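Long-range contacts in Iron(III) ABC transporter, periplasmic iron-compound-binding protein (Vibrio cholerae, PDB 3TEF), which probably binds ferric catecholate siderophores in the periplasm and delivers them to an ABC transporter for iron uptake: residues A[156-160]-A[186-191]; A[21-26]-A[38-44]. All blocks are in the same frame, centred on the assembly; numbering follows the deposited sequence.

Overall arrangement
The two contacts illustrate one principle, a short strand pairing in parallel with a neighbour, in two different sheets of this periplasmic binding protein. Interaction 2 comes first along the chain and is complete before interaction 1 begins. It joins strand 22-25 to strand 42-43 at the edge of the four-stranded parallel sheet, whereas in interaction 1 strand 188-189 branches from strand 158-165 of the mixed sheet. Their centres are about 38 Å apart, on opposite sides of the centre of the chain, and their nearest atoms about 25 Å, so each is local to its own half, consistent with the two-lobed architecture of the family, in which the lobes bracket the ligand cleft.

Interaction 1 (A[156-160]-A[186-191]); sequences KSDAM and GFSETV
Ala159 lays its methyl group over one face of the Phe187 ring, a CH-pi contact with CB 4.0 Å from the ring centroid. The pair belongs to a parallel strand pairing in the mixed sheet, where the short strand 188-189 runs beside the start of strand 158-165. Ser157 O approaches the same ring at its edge, while helix 180-184 touches the aromatic side chain through Val181 and Tyr182.

Three backbone bonds stitch the segments together. Ser188 N donates to Ser157 O over a long 3.3 Å, and Ser188 O receives Ala159 N at 2.8 Å, almost in line with the carbonyl. The third, from Thr190 N to Ala159 O, reaches its acceptor from above the carbonyl plane, 56° out of it; the hydroxyl of Tyr182 is a second partner of Ala159 O.

Side chains extend the pairing at both ends. Lys156, its chain bent at three successive torsions, curls back along the start of the other segment and hands NZ to Gly186 O at 2.8 Å; Gly186 has just left a helix with positive phi. Past Thr190, Met160 CE meets Val191 CG1 at 4.1 Å, and both residues also pack on Tyr207 and His211 of helix 205-211.

Asp158 and Thr190 carry the polar side-chain contact. With chi1 at 60°, the Asp158 carboxylate stands between its own backbone N and carbonyl carbon, where OD2 also accepts a hydrogen bond from Lys214 N. Thr190 OG1 donates to the anti lone pair of that same OD2 across a short 2.5 Å.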
loop_
_atom_site.group_PDB
_atom_site.type_symbol
_atom_site.label_atom_id
_atom_site.label_comp_id
_atom_site.label_asym_id
_atom_site.label_seq_id
_atom_site.Cartn_x
_atom_site.Cartn_y
_atom_site.Cartn_z
ATOM N N LYS A 156 -9.530 18.397 -15.578
ATOM C CA LYS A 156 -9.794 16.987 -15.851
ATOM C C LYS A 156 -8.823 16.376 -16.850
ATOM O O LYS A 156 -8.870 16.680 -18.041
ATOM C CB LYS A 156 -11.234 16.762 -16.313
ATOM C CG LYS A 156 -11.818 15.420 -15.867
ATOM C CD LYS A 156 -10.857 14.249 -16.114
ATOM C CE LYS A 156 -10.111 13.824 -14.837
ATOM N NZ LYS A 156 -10.970 12.976 -13.949
ATOM N N SER A 157 -7.950 15.504 -16.360
ATOM C CA SER A 157 -6.966 14.878 -17.228
ATOM C C SER A 157 -6.698 13.427 -16.856
ATOM O O SER A 157 -6.990 12.993 -15.739
ATOM C CB SER A 157 -5.673 15.686 -17.241
ATOM O OG SER A 157 -5.900 16.973 -17.793
ATOM N N ASP A 158 -6.140 12.692 -17.814
ATOM C CA ASP A 158 -5.929 11.258 -17.684
ATOM C C ASP A 158 -4.544 10.939 -17.135
ATOM O O ASP A 158 -3.617 11.745 -17.223
ATOM C CB ASP A 158 -6.122 10.575 -19.042
ATOM C CG ASP A 158 -5.148 11.085 -20.097
ATOM O OD1 ASP A 158 -5.316 12.234 -20.558
ATOM O OD2 ASP A 158 -4.214 10.341 -20.472
ATOM N N ALA A 159 -4.416 9.756 -16.549
ATOM C CA ALA A 159 -3.116 9.279 -16.107
ATOM C C ALA A 159 -2.985 7.815 -16.461
ATOM O O ALA A 159 -3.966 7.064 -16.442
ATOM C CB ALA A 159 -2.940 9.472 -14.615
ATOM N N MET A 160 -1.762 7.420 -16.786
ATOM C CA MET A 160 -1.450 6.028 -17.016
ATOM C C MET A 160 -0.527 5.608 -15.889
ATOM O O MET A 160 0.444 6.308 -15.587
ATOM C CB MET A 160 -0.747 5.857 -18.360
ATOM C CG MET A 160 -0.381 4.422 -18.685
ATOM S SD MET A 160 0.471 4.262 -20.263
ATOM C CE MET A 160 -0.852 4.682 -21.399
ATOM N N GLY A 186 -8.631 11.420 -8.340
ATOM C CA GLY A 186 -9.435 12.077 -9.355
ATOM C C GLY A 186 -8.926 12.097 -10.784
ATOM O O GLY A 186 -9.433 12.860 -11.610
ATOM N N PHE A 187 -7.931 11.274 -11.097
ATOM C CA PHE A 187 -7.502 11.139 -12.483
ATOM C C PHE A 187 -8.490 10.253 -13.227
ATOM O O PHE A 187 -9.195 9.449 -12.622
ATOM C CB PHE A 187 -6.117 10.494 -12.564
ATOM C CG PHE A 187 -4.991 11.396 -12.164
ATOM C CD1 PHE A 187 -4.515 12.364 -13.032
ATOM C CD2 PHE A 187 -4.374 11.247 -10.931
ATOM C CE1 PHE A 187 -3.472 13.181 -12.669
ATOM C CE2 PHE A 187 -3.317 12.063 -10.559
ATOM C CZ PHE A 187 -2.861 13.029 -11.429
ATOM N N SER A 188 -8.536 10.389 -14.547
ATOM C CA SER A 188 -9.241 9.409 -15.363
ATOM C C SER A 188 -8.192 8.507 -16.015
ATOM O O SER A 188 -7.025 8.885 -16.122
ATOM C CB SER A 188 -10.116 10.099 -16.419
ATOM O OG SER A 188 -9.323 10.852 -17.321
ATOM N N GLU A 189 -8.596 7.314 -16.432
ATOM C CA GLU A 189 -7.665 6.394 -17.076
ATOM C C GLU A 189 -7.372 6.834 -18.506
ATOM O O GLU A 189 -8.298 7.092 -19.280
ATOM C CB GLU A 189 -8.231 4.979 -17.096
ATOM C CG GLU A 189 -8.570 4.373 -15.743
ATOM C CD GLU A 189 -9.164 2.979 -15.900
ATOM O OE1 GLU A 189 -9.539 2.631 -17.031
ATOM O OE2 GLU A 189 -9.254 2.224 -14.917
ATOM N N THR A 190 -6.094 6.917 -18.866
ATOM C CA THR A 190 -5.722 7.184 -20.251
ATOM C C THR A 190 -6.397 6.143 -21.122
ATOM O O THR A 190 -7.135 6.476 -22.045
ATOM C CB THR A 190 -4.202 7.107 -20.489
ATOM O OG1 THR A 190 -3.529 8.037 -19.636
ATOM C CG2 THR A 190 -3.874 7.444 -21.935
ATOM N N VAL A 191 -6.148 4.875 -20.825
ATOM C CA VAL A 191 -6.893 3.805 -21.474
ATOM C C VAL A 191 -7.567 2.907 -20.448
ATOM O O VAL A 191 -6.918 2.374 -19.549
ATOM C CB VAL A 191 -6.034 2.972 -22.471
ATOM C CG1 VAL A 191 -4.555 3.252 -22.301
ATOM C CG2 VAL A 191 -6.362 1.467 -22.361
#

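Interaction 2 (A[21-26]-A[38-44]); sequences RVVVIG and IEPVAVS
A beta-alpha-beta unit, strand 22-25, helix 27-35 and strand 42-43, is closed here by the parallel pairing of its two strands. Val41 N donates to Val22 O at 2.8 Å, Val24 N to Ala42 O at 3.0 Å, and Ser44 N to Val24 O, lying in the plane of that carbonyl. At the far end a side chain takes over from the backbone: Ser44 OG accepts from Gly26 N at 3.0 Å, in a nearly straight bond of 167°. A chi1 of 50° turns the hydroxyl back between its own N and carbonyl carbon, and CB rests against Ile25 CG2. Gly26 is the N-cap residue of the helix that follows, so this bond fixes the backbone just where strand gives way to helix.

At the opposite end a water bridges the diverging chains, accepting from Val22 N and donating to Glu39 O. Val41 CG1 lies 3.9 Å above one face of the Arg21 guanidinium, offset toward the rim, the side chains crossing at about a right angle; Arg21 NE is hydrogen-bonded to Gln78 O. Val41 CG2 touches Arg21 NH2 and also meets Val23 CG2 at 4.0 Å, the methyl that Ala42 CB touches too. On the face that carries Val24 and Val43, Val24 CG2 abuts Pro40 CB at 3.9 Å.

Helix 27-35 packs on Val24 through Ala29, Leu30 and Ile33. Phe128 of helix 113-128 touches both Val22 and Ile38, and strand 82-85 flanks strand 22-25 along its other edge, leaving 42-43 as one of the two outermost strands.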
loop_
_atom_site.group_PDB
_atom_site.type_symbol
_atom_site.label_atom_id
_atom_site.label_comp_id
_atom_site.label_asym_id
_atom_site.label_seq_id
_atom_site.Cartn_x
_atom_site.Cartn_y
_atom_site.Cartn_z
ATOM N N ARG A 21 0.198 -8.281 23.384
ATOM C CA ARG A 21 1.229 -8.891 22.551
ATOM C C ARG A 21 0.723 -8.991 21.114
ATOM O O ARG A 21 -0.167 -9.782 20.806
ATOM C CB ARG A 21 1.612 -10.273 23.095
ATOM C CG ARG A 21 2.157 -10.237 24.528
ATOM C CD ARG A 21 2.582 -11.620 25.002
ATOM N NE ARG A 21 3.660 -12.141 24.170
ATOM C CZ ARG A 21 4.934 -11.771 24.273
ATOM N NH1 ARG A 21 5.299 -10.860 25.175
ATOM N NH2 ARG A 21 5.839 -12.304 23.469
ATOM N N VAL A 22 1.275 -8.155 20.247
ATOM C CA VAL A 22 0.826 -8.075 18.863
ATOM C C VAL A 22 1.950 -8.523 17.937
ATOM O O VAL A 22 3.079 -8.044 18.042
ATOM C CB VAL A 22 0.430 -6.633 18.493
ATOM C CG1 VAL A 22 -0.077 -6.563 17.054
ATOM C CG2 VAL A 22 -0.606 -6.113 19.468
ATOM N N VAL A 23 1.630 -9.443 17.034
ATOM C CA VAL A 23 2.559 -9.888 16.003
ATOM C C VAL A 23 2.078 -9.269 14.695
ATOM O O VAL A 23 0.877 -9.281 14.405
ATOM C CB VAL A 23 2.545 -11.428 15.892
ATOM C CG1 VAL A 23 3.253 -11.908 14.620
ATOM C CG2 VAL A 23 3.172 -12.041 17.125
ATOM N N VAL A 24 3.000 -8.718 13.912
ATOM C CA VAL A 24 2.615 -8.040 12.682
ATOM C C VAL A 24 3.376 -8.596 11.481
ATOM O O VAL A 24 4.618 -8.633 11.472
ATOM C CB VAL A 24 2.853 -6.509 12.779
ATOM C CG1 VAL A 24 2.344 -5.823 11.523
ATOM C CG2 VAL A 24 2.168 -5.935 14.016
ATOM N N ILE A 25 2.627 -9.022 10.465
ATOM C CA ILE A 25 3.224 -9.403 9.192
ATOM C C ILE A 25 2.752 -8.408 8.127
ATOM O O ILE A 25 1.557 -8.130 8.023
ATOM C CB ILE A 25 2.817 -10.824 8.803
ATOM C CG1 ILE A 25 3.399 -11.804 9.831
ATOM C CG2 ILE A 25 3.342 -11.149 7.415
ATOM C CD1 ILE A 25 2.886 -13.227 9.683
ATOM N N GLY A 26 3.686 -7.858 7.354
ATOM C CA GLY A 26 3.336 -6.865 6.345
ATOM C C GLY A 26 3.809 -5.469 6.739
ATOM O O GLY A 26 3.654 -5.052 7.889
ATOM N N ILE A 38 1.665 1.816 18.798
ATOM C CA ILE A 38 1.666 0.451 19.322
ATOM C C ILE A 38 2.985 -0.247 18.992
ATOM O O ILE A 38 3.482 -0.115 17.878
ATOM C CB ILE A 38 0.510 -0.369 18.704
ATOM C CG1 ILE A 38 -0.849 0.306 18.962
ATOM C CG2 ILE A 38 0.560 -1.812 19.190
ATOM C CD1 ILE A 38 -1.165 0.538 20.430
ATOM N N GLU A 39 3.555 -0.987 19.945
ATOM C CA GLU A 39 4.821 -1.671 19.692
ATOM C C GLU A 39 4.631 -3.184 19.692
ATOM O O GLU A 39 4.304 -3.764 20.717
ATOM C CB GLU A 39 5.891 -1.290 20.719
ATOM C CG GLU A 39 7.266 -1.853 20.375
ATOM C CD GLU A 39 8.310 -1.561 21.428
ATOM O OE1 GLU A 39 7.970 -0.915 22.442
ATOM O OE2 GLU A 39 9.474 -1.973 21.235
ATOM N N PRO A 40 4.868 -3.823 18.542
ATOM C CA PRO A 40 4.648 -5.270 18.398
ATOM C C PRO A 40 5.749 -6.069 19.078
ATOM O O PRO A 40 6.818 -5.513 19.375
ATOM C CB PRO A 40 4.740 -5.488 16.890
ATOM C CG PRO A 40 5.698 -4.409 16.437
ATOM C CD PRO A 40 5.363 -3.203 17.300
ATOM N N VAL A 41 5.484 -7.347 19.320
ATOM C CA VAL A 41 6.457 -8.240 19.927
ATOM C C VAL A 41 7.249 -9.058 18.906
ATOM O O VAL A 41 8.304 -9.605 19.234
ATOM C CB VAL A 41 5.814 -9.194 20.961
ATOM C CG1 VAL A 41 5.173 -8.404 22.096
ATOM C CG2 VAL A 41 4.802 -10.124 20.296
ATOM N N ALA A 42 6.744 -9.133 17.677
ATOM C CA ALA A 42 7.407 -9.860 16.600
ATOM C C ALA A 42 6.895 -9.326 15.266
ATOM O O ALA A 42 5.750 -8.865 15.173
ATOM C CB ALA A 42 7.149 -11.350 16.718
ATOM N N VAL A 43 7.755 -9.347 14.251
ATOM C CA VAL A 43 7.433 -8.742 12.964
ATOM C C VAL A 43 8.010 -9.536 11.811
ATOM O O VAL A 43 9.027 -10.216 11.958
ATOM C CB VAL A 43 7.965 -7.295 12.861
ATOM C CG1 VAL A 43 7.335 -6.426 13.935
ATOM C CG2 VAL A 43 9.500 -7.275 12.966
ATOM N N SER A 44 7.371 -9.444 10.654
ATOM C CA SER A 44 7.986 -10.004 9.463
ATOM C C SER A 44 9.267 -9.232 9.169
ATOM O O SER A 44 9.467 -8.115 9.659
ATOM C CB SER A 44 7.024 -9.966 8.270
ATOM O OG SER A 44 6.465 -8.680 8.126
HETATM O O HOH W 1 2.679 -5.953 21.425
#